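Local coordinates for protein 378aa long hypothetical citrate synthase (Sulfolobus tokodaii, PDB 1VGM) that is a hypothetical citrate synthase by name, a mostly helical member of the citrate synthase family modelled as a dimer, its function not established, at residues 44-49 with 68-73; 79-84 with 142-147; 209-214 with 341-346; 225-230 with 326-331. All blocks are in the same frame, centred on the assembly; numbering follows the deposited sequence.

Overall arrangement
Along the chain from the N terminus, interaction 1 closes first, joining helix 45-54 to the end of helix 60-71. Interaction 2 follows in series and sets helix 78-84 against the loop between helices 117-139 and 153-162. Interaction 3 spans a far longer stretch, from helix 203-214 to helix 331-353, and interaction 4 lies wholly within that span, pairing helix 222-233 with the loop that leads into helix 331-353. No two contacts cross. Interactions 1 and 3 touch through Leu-341, which packs on Tyr-45, Leu-48 and Ile-49. The centres of interactions 1 and 4 are about 28 Å apart, and interaction 4 alone has no other subunit on its segments.

Interaction 1: residues 44-49 with 68-73; sequences SYEELI and GIINES
Two helices of the mostly helical citrate synthase fold, 45-54 and 60-71, meet here through one isoleucine tip. CD1 of Ile-70 lies 3.7 Å from CG of Glu-46 and 4.0 Å from CD1 of Ile-49, and no hydrogen bond spans the segments. Ile-49 and Ile-70 point at each other tip to tip, whereas Glu-46 crosses Ile-70 at about a right angle and offers only its methylene. The reason is a bend: the Glu-46 chain turns at chi2 (98°), and its carboxylate leaves the contact to accept from the backbone N of Tyr-153 through OE2. Only 86 Å² is buried between the segments, so the contact is small although all three residues are buried; Val-122 of helix 117-139 also touches Ile-70. The first helix starts at Ser-44, the N-cap, whose OG accepts a weak bond from Glu-47 N and donates to the anti lone pair of Glu-47 OE2. Glu-47 OE1 forms a salt bridge with Arg-378 of the second subunit. At the C-terminal end of helix 60-71, Ile-69 O is gripped from opposite faces of its plane, by Glu-72 N and by Ser-73 OG, the latter at 2.6 Å.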
loop_
_atom_site.group_PDB
_atom_site.type_symbol
_atom_site.label_atom_id
_atom_site.label_comp_id
_atom_site.label_asym_id
_atom_site.label_seq_id
_atom_site.Cartn_x
_atom_site.Cartn_y
_atom_site.Cartn_z
ATOM N N SER A 44 -13.514 -15.538 22.220
ATOM C CA SER A 44 -12.295 -14.781 22.461
ATOM C C SER A 44 -11.599 -14.500 21.134
ATOM O O SER A 44 -11.917 -15.113 20.119
ATOM C CB SER A 44 -11.358 -15.574 23.376
ATOM O OG SER A 44 -10.837 -16.699 22.693
ATOM N N TYR A 45 -10.643 -13.580 21.137
ATOM C CA TYR A 45 -9.967 -13.213 19.906
ATOM C C TYR A 45 -9.219 -14.402 19.319
ATOM O O TYR A 45 -9.239 -14.617 18.108
ATOM C CB TYR A 45 -8.999 -12.063 20.170
ATOM C CG TYR A 45 -8.314 -11.513 18.937
ATOM C CD1 TYR A 45 -9.049 -11.116 17.813
ATOM C CD2 TYR A 45 -6.926 -11.355 18.903
ATOM C CE1 TYR A 45 -8.408 -10.568 16.685
ATOM C CE2 TYR A 45 -6.281 -10.816 17.785
ATOM C CZ TYR A 45 -7.022 -10.425 16.684
ATOM O OH TYR A 45 -6.368 -9.903 15.586
ATOM N N GLU A 46 -8.557 -15.177 20.173
ATOM C CA GLU A 46 -7.871 -16.385 19.712
ATOM C C GLU A 46 -8.824 -17.375 19.031
ATOM O O GLU A 46 -8.466 -18.016 18.040
ATOM C CB GLU A 46 -7.160 -17.086 20.879
ATOM C CG GLU A 46 -5.930 -16.350 21.392
ATOM C CD GLU A 46 -6.212 -15.516 22.626
ATOM O OE1 GLU A 46 -7.312 -14.914 22.712
ATOM O OE2 GLU A 46 -5.327 -15.458 23.507
ATOM N N GLU A 47 -10.035 -17.509 19.558
ATOM C CA GLU A 47 -11.013 -18.375 18.919
ATOM C C GLU A 47 -11.493 -17.799 17.591
ATOM O O GLU A 47 -11.700 -18.537 16.626
ATOM C CB GLU A 47 -12.188 -18.620 19.859
ATOM C CG GLU A 47 -11.815 -19.522 21.033
ATOM C CD GLU A 47 -12.881 -19.557 22.113
ATOM O OE1 GLU A 47 -13.602 -20.570 22.222
ATOM O OE2 GLU A 47 -12.989 -18.564 22.854
ATOM N N LEU A 48 -11.648 -16.478 17.536
ATOM C CA LEU A 48 -11.989 -15.800 16.288
ATOM C C LEU A 48 -10.882 -15.860 15.237
ATOM O O LEU A 48 -11.156 -16.036 14.049
ATOM C CB LEU A 48 -12.347 -14.331 16.552
ATOM C CG LEU A 48 -12.695 -13.521 15.290
ATOM C CD1 LEU A 48 -13.803 -14.224 14.490
ATOM C CD2 LEU A 48 -13.145 -12.117 15.688
ATOM N N ILE A 49 -9.636 -15.723 15.669
ATOM C CA ILE A 49 -8.509 -15.972 14.779
ATOM C C ILE A 49 -8.679 -17.312 14.076
ATOM O O ILE A 49 -8.572 -17.385 12.849
ATOM C CB ILE A 49 -7.161 -15.986 15.541
ATOM C CG1 ILE A 49 -6.835 -14.590 16.063
ATOM C CG2 ILE A 49 -6.044 -16.458 14.621
ATOM C CD1 ILE A 49 -5.627 -14.568 17.002
ATOM N N GLY A 68 -0.153 -21.219 21.168
ATOM C CA GLY A 68 1.248 -21.580 21.043
ATOM C C GLY A 68 2.000 -20.815 19.961
ATOM O O GLY A 68 3.139 -20.395 20.165
ATOM N N ILE A 69 1.377 -20.631 18.805
ATOM C CA ILE A 69 2.004 -19.839 17.759
ATOM C C ILE A 69 2.133 -18.382 18.194
ATOM O O ILE A 69 3.191 -17.772 18.053
ATOM C CB ILE A 69 1.193 -19.905 16.451
ATOM C CG1 ILE A 69 1.225 -21.338 15.900
ATOM C CG2 ILE A 69 1.766 -18.920 15.432
ATOM C CD1 ILE A 69 0.154 -21.625 14.839
ATOM N N ILE A 70 1.051 -17.831 18.726
ATOM C CA ILE A 70 1.064 -16.460 19.209
ATOM C C ILE A 70 2.223 -16.257 20.164
ATOM O O ILE A 70 3.040 -15.350 19.982
ATOM C CB ILE A 70 -0.263 -16.102 19.932
ATOM C CG1 ILE A 70 -1.391 -15.965 18.902
ATOM C CG2 ILE A 70 -0.107 -14.803 20.708
ATOM C CD1 ILE A 70 -2.782 -15.959 19.497
ATOM N N ASN A 71 2.289 -17.107 21.184
ATOM C CA ASN A 71 3.160 -16.858 22.329
ATOM C C ASN A 71 4.633 -17.006 21.965
ATOM O O ASN A 71 5.504 -16.507 22.678
ATOM C CB ASN A 71 2.817 -17.815 23.475
ATOM C CG ASN A 71 1.616 -17.355 24.273
ATOM O OD1 ASN A 71 1.447 -16.157 24.523
ATOM N ND2 ASN A 71 0.773 -18.302 24.679
ATOM N N GLU A 72 4.906 -17.690 20.858
ATOM C CA GLU A 72 6.281 -17.851 20.404
ATOM C C GLU A 72 6.661 -16.855 19.306
ATOM O O GLU A 72 7.747 -16.946 18.743
ATOM C CB GLU A 72 6.520 -19.287 19.908
ATOM C CG GLU A 72 5.913 -19.596 18.547
ATOM C CD GLU A 72 5.961 -21.082 18.203
ATOM O OE1 GLU A 72 5.369 -21.485 17.180
ATOM O OE2 GLU A 72 6.594 -21.849 18.954
ATOM N N SER A 73 5.779 -15.905 19.002
ATOM C CA SER A 73 5.973 -15.075 17.817
ATOM C C SER A 73 5.999 -13.560 18.058
ATOM O O SER A 73 5.850 -12.787 17.109
ATOM C CB SER A 73 4.898 -15.396 16.781
ATOM O OG SER A 73 4.936 -16.760 16.411
#

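Interaction 2: residues 79-84 with 142-147; sequences QVISTI and LKPKIP
Ile-81 meets Pro-144 and Ile-146 where helix 78-84 of this helical citrate synthase fold lies against the loop between helices 117-139 and 153-162. The two branches of Ile-81 divide the work. Its CG2 methyl reaches the proline ring, 3.8 Å from Pro-144 CB and 4.0 Å from Pro-144 CG, the two side chains crossing at a slant. The other branch ends in CD1, which sits 4.2 Å from CD1 of Ile-146. A chi1 of -59° aims the two branches, CG1 beside the backbone N and CG2 beside the carbonyl carbon, and chi2 (-60°) sets where CD1 goes. No hydrogen bond crosses the contact; 110 Å² is buried in all, at the surface of the chain. In the next shell, helix 117-139 fixes the loop: Asn-134 OD1 accepts from Lys-145 N, Arg-137 NH1 donates to Lys-143 O, and Thr-130 packs on Ile-146. Phe-85 touches Pro-144, and Phe-74 touches Ile-146. Helix 78-84 also meets the second subunit, where Gln-79 NE2 donates to Ser-86 O of that chain. Within the helix, the turn carrying Ile-81 is framed by Ile-84 N bonding to Val-80 O at 2.9 Å.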
loop_
_atom_site.group_PDB
_atom_site.type_symbol
_atom_site.label_atom_id
_atom_site.label_comp_id
_atom_site.label_asym_id
_atom_site.label_seq_id
_atom_site.Cartn_x
_atom_site.Cartn_y
_atom_site.Cartn_z
ATOM N N GLN A 79 15.858 -4.102 14.058
ATOM C CA GLN A 79 15.716 -2.941 13.184
ATOM C C GLN A 79 14.393 -2.234 13.415
ATOM O O GLN A 79 14.312 -1.013 13.310
ATOM C CB GLN A 79 15.814 -3.346 11.710
ATOM C CG GLN A 79 17.239 -3.510 11.213
ATOM C CD GLN A 79 17.779 -4.901 11.474
ATOM O OE1 GLN A 79 17.125 -5.726 12.120
ATOM N NE2 GLN A 79 18.979 -5.173 10.972
ATOM N N VAL A 80 13.354 -3.006 13.723
ATOM C CA VAL A 80 12.031 -2.440 13.970
ATOM C C VAL A 80 12.090 -1.490 15.153
ATOM O O VAL A 80 11.629 -0.348 15.079
ATOM C CB VAL A 80 10.992 -3.538 14.294
ATOM C CG1 VAL A 80 9.674 -2.894 14.722
ATOM C CG2 VAL A 80 10.786 -4.425 13.088
ATOM N N ILE A 81 12.650 -1.979 16.252
ATOM C CA ILE A 81 12.745 -1.190 17.470
ATOM C C ILE A 81 13.603 0.042 17.187
ATOM O O ILE A 81 13.223 1.168 17.495
ATOM C CB ILE A 81 13.374 -2.027 18.616
ATOM C CG1 ILE A 81 12.512 -3.262 18.874
ATOM C CG2 ILE A 81 13.493 -1.186 19.894
ATOM C CD1 ILE A 81 11.073 -2.949 19.283
ATOM N N SER A 82 14.757 -0.190 16.578
ATOM C CA SER A 82 15.704 0.874 16.310
ATOM C C SER A 82 15.044 2.006 15.528
ATOM O O SER A 82 15.210 3.178 15.851
ATOM C CB SER A 82 16.893 0.318 15.526
ATOM O OG SER A 82 17.761 1.363 15.137
ATOM N N THR A 83 14.287 1.652 14.497
ATOM C CA THR A 83 13.672 2.654 13.636
ATOM C C THR A 83 12.485 3.357 14.297
ATOM O O THR A 83 12.373 4.581 14.237
ATOM C CB THR A 83 13.203 2.018 12.318
ATOM O OG1 THR A 83 14.349 1.572 11.584
ATOM C CG2 THR A 83 12.411 3.025 11.483
ATOM N N ILE A 84 11.600 2.585 14.918
ATOM C CA ILE A 84 10.443 3.140 15.624
ATOM C C ILE A 84 10.890 4.182 16.651
ATOM O O ILE A 84 10.343 5.292 16.731
ATOM C CB ILE A 84 9.653 2.012 16.348
ATOM C CG1 ILE A 84 8.672 1.356 15.378
ATOM C CG2 ILE A 84 8.906 2.565 17.551
ATOM C CD1 ILE A 84 7.923 0.172 15.985
ATOM N N LEU A 142 8.965 6.245 26.353
ATOM C CA LEU A 142 9.191 5.130 27.253
ATOM C C LEU A 142 10.171 4.139 26.621
ATOM O O LEU A 142 10.521 4.262 25.448
ATOM C CB LEU A 142 7.855 4.449 27.555
ATOM C CG LEU A 142 7.001 4.966 28.722
ATOM C CD1 LEU A 142 7.277 6.431 28.992
ATOM C CD2 LEU A 142 5.533 4.750 28.399
ATOM N N LYS A 143 10.617 3.155 27.388
ATOM C CA LYS A 143 11.524 2.158 26.836
ATOM C C LYS A 143 10.770 1.060 26.079
ATOM O O LYS A 143 9.607 0.770 26.371
ATOM C CB LYS A 143 12.380 1.548 27.951
ATOM C CG LYS A 143 12.008 0.138 28.335
ATOM C CD LYS A 143 11.118 0.131 29.545
ATOM C CE LYS A 143 11.689 -0.747 30.644
ATOM N NZ LYS A 143 10.789 -0.707 31.833
ATOM N N PRO A 144 11.428 0.442 25.090
ATOM C CA PRO A 144 10.793 -0.669 24.379
ATOM C C PRO A 144 10.472 -1.825 25.321
ATOM O O PRO A 144 11.192 -2.067 26.297
ATOM C CB PRO A 144 11.823 -1.053 23.316
ATOM C CG PRO A 144 13.115 -0.565 23.853
ATOM C CD PRO A 144 12.797 0.693 24.603
ATOM N N LYS A 145 9.389 -2.533 25.026
ATOM C CA LYS A 145 9.076 -3.752 25.747
ATOM C C LYS A 145 8.361 -4.748 24.840
ATOM O O LYS A 145 7.314 -4.439 24.266
ATOM C CB LYS A 145 8.202 -3.431 26.958
ATOM C CG LYS A 145 7.834 -4.649 27.782
ATOM C CD LYS A 145 6.995 -4.269 28.982
ATOM C CE LYS A 145 7.869 -3.777 30.134
ATOM N NZ LYS A 145 8.331 -2.368 29.941
ATOM N N ILE A 146 8.934 -5.940 24.709
ATOM C CA ILE A 146 8.330 -6.988 23.894
ATOM C C ILE A 146 7.260 -7.733 24.687
ATOM O O ILE A 146 7.462 -8.075 25.851
ATOM C CB ILE A 146 9.392 -7.994 23.403
ATOM C CG1 ILE A 146 10.567 -7.245 22.759
ATOM C CG2 ILE A 146 8.774 -8.959 22.395
ATOM C CD1 ILE A 146 10.178 -6.380 21.559
ATOM N N PRO A 147 6.092 -7.978 24.070
ATOM C CA PRO A 147 5.052 -8.758 24.748
ATOM C C PRO A 147 5.528 -10.158 25.155
ATOM O O PRO A 147 6.351 -10.778 24.473
ATOM C CB PRO A 147 3.922 -8.813 23.721
ATOM C CG PRO A 147 4.125 -7.596 22.879
ATOM C CD PRO A 147 5.621 -7.449 22.778
#

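Interaction 3: residues 209-214 with 341-346; sequences AALAAL and LGWLAH
The indole of Trp-343 is the flat group on which this contact turns. Over one face stands the methyl of Ala-210, whose CB lies 3.7 Å from the centroid of the six-membered ring and 13° off its normal, the geometry of a CH-pi contact. At the rim, and near the ring plane, CD2 of Leu-214 comes to 3.7 Å from Trp-343 CH2. CD2 of Leu-211 approaches from an oblique direction, 3.9 Å from CZ3 of the same ring. Both leucine side chains cross the tryptophan at about a right angle, and each touches it through CD2. Leu-214 has its CG anti to the backbone N (chi1 180°), and Leu-211 has CG beside it; from these different starting directions both chains deliver CD2 to the benzo part of the indole.

The parts joined are helices 203-214 and 331-353 of the citrate synthase fold. The axes of the two short segments come within 11.9 Å at closest, at an angle of 132°, and the large indole spans this distance to reach the small Ala-210. Of the 171 Å² buried between the segments, Trp-343 supplies 91 Å². All four touching residues are buried, and no hydrogen bond runs between the segments. The indole N-H has a partner elsewhere, a weak bond from NE1 to Ser-189 OG on helix 188-197, which also packs against Ala-210. Leu-211 rests as well on Met-97 and Phe-101 of helix 93-108. On helix 203-214, Ala-209 and Ala-212 pack against Ala-212 and Ala-209 of the second subunit, while the side chain of Leu-214 is about 4 Å from a bound glycerol.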
loop_
_atom_site.group_PDB
_atom_site.type_symbol
_atom_site.label_atom_id
_atom_site.label_comp_id
_atom_site.label_asym_id
_atom_site.label_seq_id
_atom_site.Cartn_x
_atom_site.Cartn_y
_atom_site.Cartn_z
ATOM N N ALA A 209 0.425 -2.029 2.625
ATOM C CA ALA A 209 -0.476 -1.340 1.706
ATOM C C ALA A 209 -1.760 -0.912 2.417
ATOM O O ALA A 209 -2.176 0.247 2.318
ATOM C CB ALA A 209 -0.805 -2.256 0.527
ATOM N N ALA A 210 -2.380 -1.846 3.140
ATOM C CA ALA A 210 -3.586 -1.554 3.916
ATOM C C ALA A 210 -3.368 -0.347 4.822
ATOM O O ALA A 210 -4.221 0.534 4.934
ATOM C CB ALA A 210 -3.984 -2.777 4.764
ATOM N N LEU A 211 -2.221 -0.321 5.486
ATOM C CA LEU A 211 -1.949 0.705 6.481
ATOM C C LEU A 211 -1.784 2.078 5.816
ATOM O O LEU A 211 -2.200 3.101 6.362
ATOM C CB LEU A 211 -0.689 0.327 7.270
ATOM C CG LEU A 211 -0.890 -0.822 8.272
ATOM C CD1 LEU A 211 0.459 -1.282 8.785
ATOM C CD2 LEU A 211 -1.777 -0.348 9.442
ATOM N N ALA A 212 -1.192 2.095 4.629
ATOM C CA ALA A 212 -1.026 3.344 3.892
ATOM C C ALA A 212 -2.386 3.968 3.525
ATOM O O ALA A 212 -2.589 5.175 3.650
ATOM C CB ALA A 212 -0.194 3.094 2.637
ATOM N N ALA A 213 -3.317 3.130 3.087
ATOM C CA ALA A 213 -4.691 3.564 2.860
ATOM C C ALA A 213 -5.387 4.005 4.148
ATOM O O ALA A 213 -6.110 5.002 4.160
ATOM C CB ALA A 213 -5.481 2.439 2.200
ATOM N N LEU A 214 -5.161 3.261 5.229
ATOM C CA LEU A 214 -5.774 3.572 6.519
ATOM C C LEU A 214 -5.301 4.913 7.065
ATOM O O LEU A 214 -6.032 5.579 7.802
ATOM C CB LEU A 214 -5.468 2.463 7.546
ATOM C CG LEU A 214 -6.040 2.646 8.963
ATOM C CD1 LEU A 214 -7.554 2.837 8.910
ATOM C CD2 LEU A 214 -5.696 1.440 9.819
ATOM N N LEU A 341 -6.613 -8.978 11.361
ATOM C CA LEU A 341 -7.144 -10.328 11.193
ATOM C C LEU A 341 -8.005 -10.415 9.936
ATOM O O LEU A 341 -7.869 -11.339 9.130
ATOM C CB LEU A 341 -7.980 -10.747 12.410
ATOM C CG LEU A 341 -8.669 -12.117 12.312
ATOM C CD1 LEU A 341 -7.647 -13.206 11.944
ATOM C CD2 LEU A 341 -9.329 -12.449 13.647
ATOM N N GLY A 342 -8.893 -9.442 9.782
ATOM C CA GLY A 342 -9.686 -9.358 8.572
ATOM C C GLY A 342 -8.854 -9.125 7.322
ATOM O O GLY A 342 -9.082 -9.786 6.307
ATOM N N TRP A 343 -7.894 -8.203 7.367
ATOM C CA TRP A 343 -7.004 -8.032 6.221
ATOM C C TRP A 343 -6.350 -9.359 5.822
ATOM O O TRP A 343 -6.351 -9.730 4.645
ATOM C CB TRP A 343 -5.912 -6.992 6.507
ATOM C CG TRP A 343 -6.419 -5.571 6.639
ATOM C CD1 TRP A 343 -7.543 -5.031 6.059
ATOM C CD2 TRP A 343 -5.821 -4.515 7.407
ATOM N NE1 TRP A 343 -7.678 -3.710 6.424
ATOM C CE2 TRP A 343 -6.636 -3.367 7.251
ATOM C CE3 TRP A 343 -4.692 -4.436 8.231
ATOM C CZ2 TRP A 343 -6.352 -2.150 7.895
ATOM C CZ3 TRP A 343 -4.409 -3.228 8.871
ATOM C CH2 TRP A 343 -5.237 -2.102 8.699
ATOM N N LEU A 344 -5.793 -10.070 6.797
ATOM C CA LEU A 344 -5.087 -11.315 6.516
ATOM C C LEU A 344 -6.050 -12.386 5.993
ATOM O O LEU A 344 -5.744 -13.092 5.034
ATOM C CB LEU A 344 -4.387 -11.827 7.778
ATOM C CG LEU A 344 -3.189 -11.024 8.298
ATOM C CD1 LEU A 344 -2.822 -11.537 9.683
ATOM C CD2 LEU A 344 -1.997 -11.139 7.340
ATOM N N ALA A 345 -7.217 -12.506 6.619
ATOM C CA ALA A 345 -8.205 -13.487 6.174
ATOM C C ALA A 345 -8.606 -13.234 4.720
ATOM O O ALA A 345 -8.771 -14.167 3.941
ATOM C CB ALA A 345 -9.435 -13.449 7.081
ATOM N N HIS A 346 -8.752 -11.966 4.357
ATOM C CA HIS A 346 -9.196 -11.607 3.013
ATOM C C HIS A 346 -8.150 -11.869 1.931
ATOM O O HIS A 346 -8.493 -12.313 0.836
ATOM C CB HIS A 346 -9.609 -10.128 2.956
ATOM C CG HIS A 346 -11.023 -9.878 3.375
ATOM N ND1 HIS A 346 -12.103 -10.153 2.562
ATOM C CD2 HIS A 346 -11.539 -9.400 4.532
ATOM C CE1 HIS A 346 -13.219 -9.860 3.202
ATOM N NE2 HIS A 346 -12.904 -9.401 4.401
#

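Interaction 4: residues 225-230 with 326-331; sequences EAFKQF and FPIYMF
Phe-227 swings its ring out with CG opposite the backbone N (chi1 -176°), while Phe-331 keeps CG beside its own N (chi1 -75°), and the two side chains cross at about a right angle. They form a T-shaped pair: the edge of Phe-331 points at the face of Phe-227, with centroids 5.4 Å apart and planes at 72°. The closest atom is CE2 of Phe-331, 3.7 Å from CG of Phe-227, with CZ over the face, offset toward its rim. Ile-328 comes to the edge of the same ring, its CD1 lying 3.7 Å from Phe-227 CD2. The other branch of Ile-328 serves Lys-228, whose extended chain places CE 3.6 Å from CG2. Helix 222-233 is thereby joined to the 3-10 turn 328-330 that leads into helix 331-353 of this citrate synthase fold. Tyr-289 adds a further edge-to-face partner to Phe-227, and Ile-319 packs on it. Lys-228 NZ lies 3.9 Å from Glu-225 OE1. With no hydrogen bond across the segments, the chemistry implies cohesion by aromatic and aliphatic surfaces, the lysine contributing its CE methylene while its ammonium makes a long, and so probably weak, salt bridge within its own helix.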
loop_
_atom_site.group_PDB
_atom_site.type_symbol
_atom_site.label_atom_id
_atom_site.label_comp_id
_atom_site.label_asym_id
_atom_site.label_seq_id
_atom_site.Cartn_x
_atom_site.Cartn_y
_atom_site.Cartn_z
ATOM N N GLU A 225 -12.145 11.300 16.026
ATOM C CA GLU A 225 -12.980 12.467 15.788
ATOM C C GLU A 225 -14.276 12.361 16.587
ATOM O O GLU A 225 -14.751 13.351 17.144
ATOM C CB GLU A 225 -13.269 12.612 14.288
ATOM C CG GLU A 225 -12.031 12.996 13.462
ATOM C CD GLU A 225 -11.277 14.183 14.059
ATOM O OE1 GLU A 225 -10.089 14.025 14.432
ATOM O OE2 GLU A 225 -11.881 15.275 14.157
ATOM N N ALA A 226 -14.839 11.163 16.665
ATOM C CA ALA A 226 -16.050 10.972 17.454
ATOM C C ALA A 226 -15.795 11.285 18.924
ATOM O O ALA A 226 -16.545 12.041 19.540
ATOM C CB ALA A 226 -16.568 9.551 17.301
ATOM N N PHE A 227 -14.736 10.706 19.482
ATOM C CA PHE A 227 -14.385 10.921 20.889
ATOM C C PHE A 227 -14.110 12.403 21.212
ATOM O O PHE A 227 -14.458 12.900 22.289
ATOM C CB PHE A 227 -13.160 10.077 21.244
ATOM C CG PHE A 227 -12.760 10.153 22.692
ATOM C CD1 PHE A 227 -13.537 9.548 23.676
ATOM C CD2 PHE A 227 -11.612 10.844 23.072
ATOM C CE1 PHE A 227 -13.165 9.613 25.022
ATOM C CE2 PHE A 227 -11.231 10.916 24.409
ATOM C CZ PHE A 227 -12.013 10.306 25.389
ATOM N N LYS A 228 -13.481 13.104 20.272
ATOM C CA LYS A 228 -13.067 14.482 20.501
ATOM C C LYS A 228 -14.274 15.405 20.650
ATOM O O LYS A 228 -14.183 16.467 21.273
ATOM C CB LYS A 228 -12.179 14.966 19.351
ATOM C CG LYS A 228 -10.752 14.440 19.436
ATOM C CD LYS A 228 -9.887 14.901 18.278
ATOM C CE LYS A 228 -8.520 14.223 18.354
ATOM N NZ LYS A 228 -7.546 14.696 17.328
ATOM N N GLN A 229 -15.406 14.997 20.088
ATOM C CA GLN A 229 -16.654 15.696 20.345
ATOM C C GLN A 229 -16.912 15.780 21.843
ATOM O O GLN A 229 -17.158 16.861 22.372
ATOM C CB GLN A 229 -17.819 14.987 19.645
ATOM C CG GLN A 229 -17.769 15.076 18.130
ATOM C CD GLN A 229 -18.799 14.190 17.464
ATOM O OE1 GLN A 229 -19.437 14.583 16.488
ATOM N NE2 GLN A 229 -18.965 12.986 17.988
ATOM N N PHE A 230 -16.844 14.640 22.523
ATOM C CA PHE A 230 -17.129 14.584 23.952
ATOM C C PHE A 230 -16.130 15.404 24.766
ATOM O O PHE A 230 -16.509 16.088 25.712
ATOM C CB PHE A 230 -17.118 13.131 24.430
ATOM C CG PHE A 230 -17.903 12.201 23.547
ATOM C CD1 PHE A 230 -17.469 10.901 23.326
ATOM C CD2 PHE A 230 -19.074 12.633 22.923
ATOM C CE1 PHE A 230 -18.176 10.048 22.483
ATOM C CE2 PHE A 230 -19.788 11.786 22.079
ATOM C CZ PHE A 230 -19.340 10.491 21.863
ATOM N N PHE A 326 -5.595 4.269 26.842
ATOM C CA PHE A 326 -4.947 4.694 25.602
ATOM C C PHE A 326 -5.177 6.163 25.289
ATOM O O PHE A 326 -6.294 6.661 25.381
ATOM C CB PHE A 326 -5.434 3.853 24.427
ATOM C CG PHE A 326 -4.840 2.486 24.387
ATOM C CD1 PHE A 326 -5.517 1.406 24.937
ATOM C CD2 PHE A 326 -3.588 2.276 23.824
ATOM C CE1 PHE A 326 -4.958 0.131 24.925
ATOM C CE2 PHE A 326 -3.017 1.001 23.807
ATOM C CZ PHE A 326 -3.706 -0.071 24.361
ATOM N N PRO A 327 -4.113 6.876 24.898
ATOM C CA PRO A 327 -4.280 8.244 24.409
ATOM C C PRO A 327 -5.004 8.240 23.069
ATOM O O PRO A 327 -5.035 7.226 22.372
ATOM C CB PRO A 327 -2.847 8.758 24.295
ATOM C CG PRO A 327 -2.060 7.532 23.995
ATOM C CD PRO A 327 -2.718 6.419 24.771
ATOM N N ILE A 328 -5.589 9.382 22.724
ATOM C CA ILE A 328 -6.439 9.513 21.547
ATOM C C ILE A 328 -5.671 9.141 20.280
ATOM O O ILE A 328 -6.223 8.513 19.370
ATOM C CB ILE A 328 -6.968 10.965 21.424
ATOM C CG1 ILE A 328 -7.948 11.247 22.572
ATOM C CG2 ILE A 328 -7.633 11.183 20.068
ATOM C CD1 ILE A 328 -8.439 12.690 22.647
ATOM N N TYR A 329 -4.397 9.521 20.230
ATOM C CA TYR A 329 -3.588 9.286 19.041
ATOM C C TYR A 329 -3.337 7.801 18.777
ATOM O O TYR A 329 -2.728 7.449 17.769
ATOM C CB TYR A 329 -2.245 10.026 19.143
ATOM C CG TYR A 329 -1.281 9.511 20.205
ATOM C CD1 TYR A 329 -0.644 8.276 20.066
ATOM C CD2 TYR A 329 -0.972 10.286 21.328
ATOM C CE1 TYR A 329 0.272 7.826 21.007
ATOM C CE2 TYR A 329 -0.052 9.840 22.282
ATOM C CZ TYR A 329 0.563 8.605 22.111
ATOM O OH TYR A 329 1.457 8.141 23.050
ATOM N N MET A 330 -3.804 6.934 19.675
ATOM C CA MET A 330 -3.659 5.494 19.460
ATOM C C MET A 330 -4.936 4.829 18.920
ATOM O O MET A 330 -4.923 3.656 18.545
ATOM C CB MET A 330 -3.229 4.800 20.754
ATOM C CG MET A 330 -1.788 5.091 21.198
ATOM S SD MET A 330 -0.513 4.495 20.062
ATOM C CE MET A 330 -0.914 2.763 19.930
ATOM N N PHE A 331 -6.037 5.566 18.879
ATOM C CA PHE A 331 -7.323 4.931 18.624
ATOM C C PHE A 331 -7.334 4.174 17.292
ATOM O O PHE A 331 -7.728 3.010 17.241
ATOM C CB PHE A 331 -8.448 5.969 18.658
ATOM C CG PHE A 331 -8.807 6.435 20.048
ATOM C CD1 PHE A 331 -8.053 6.042 21.144
ATOM C CD2 PHE A 331 -9.869 7.311 20.250
ATOM C CE1 PHE A 331 -8.352 6.506 22.424
ATOM C CE2 PHE A 331 -10.174 7.780 21.526
ATOM C CZ PHE A 331 -9.406 7.378 22.616
#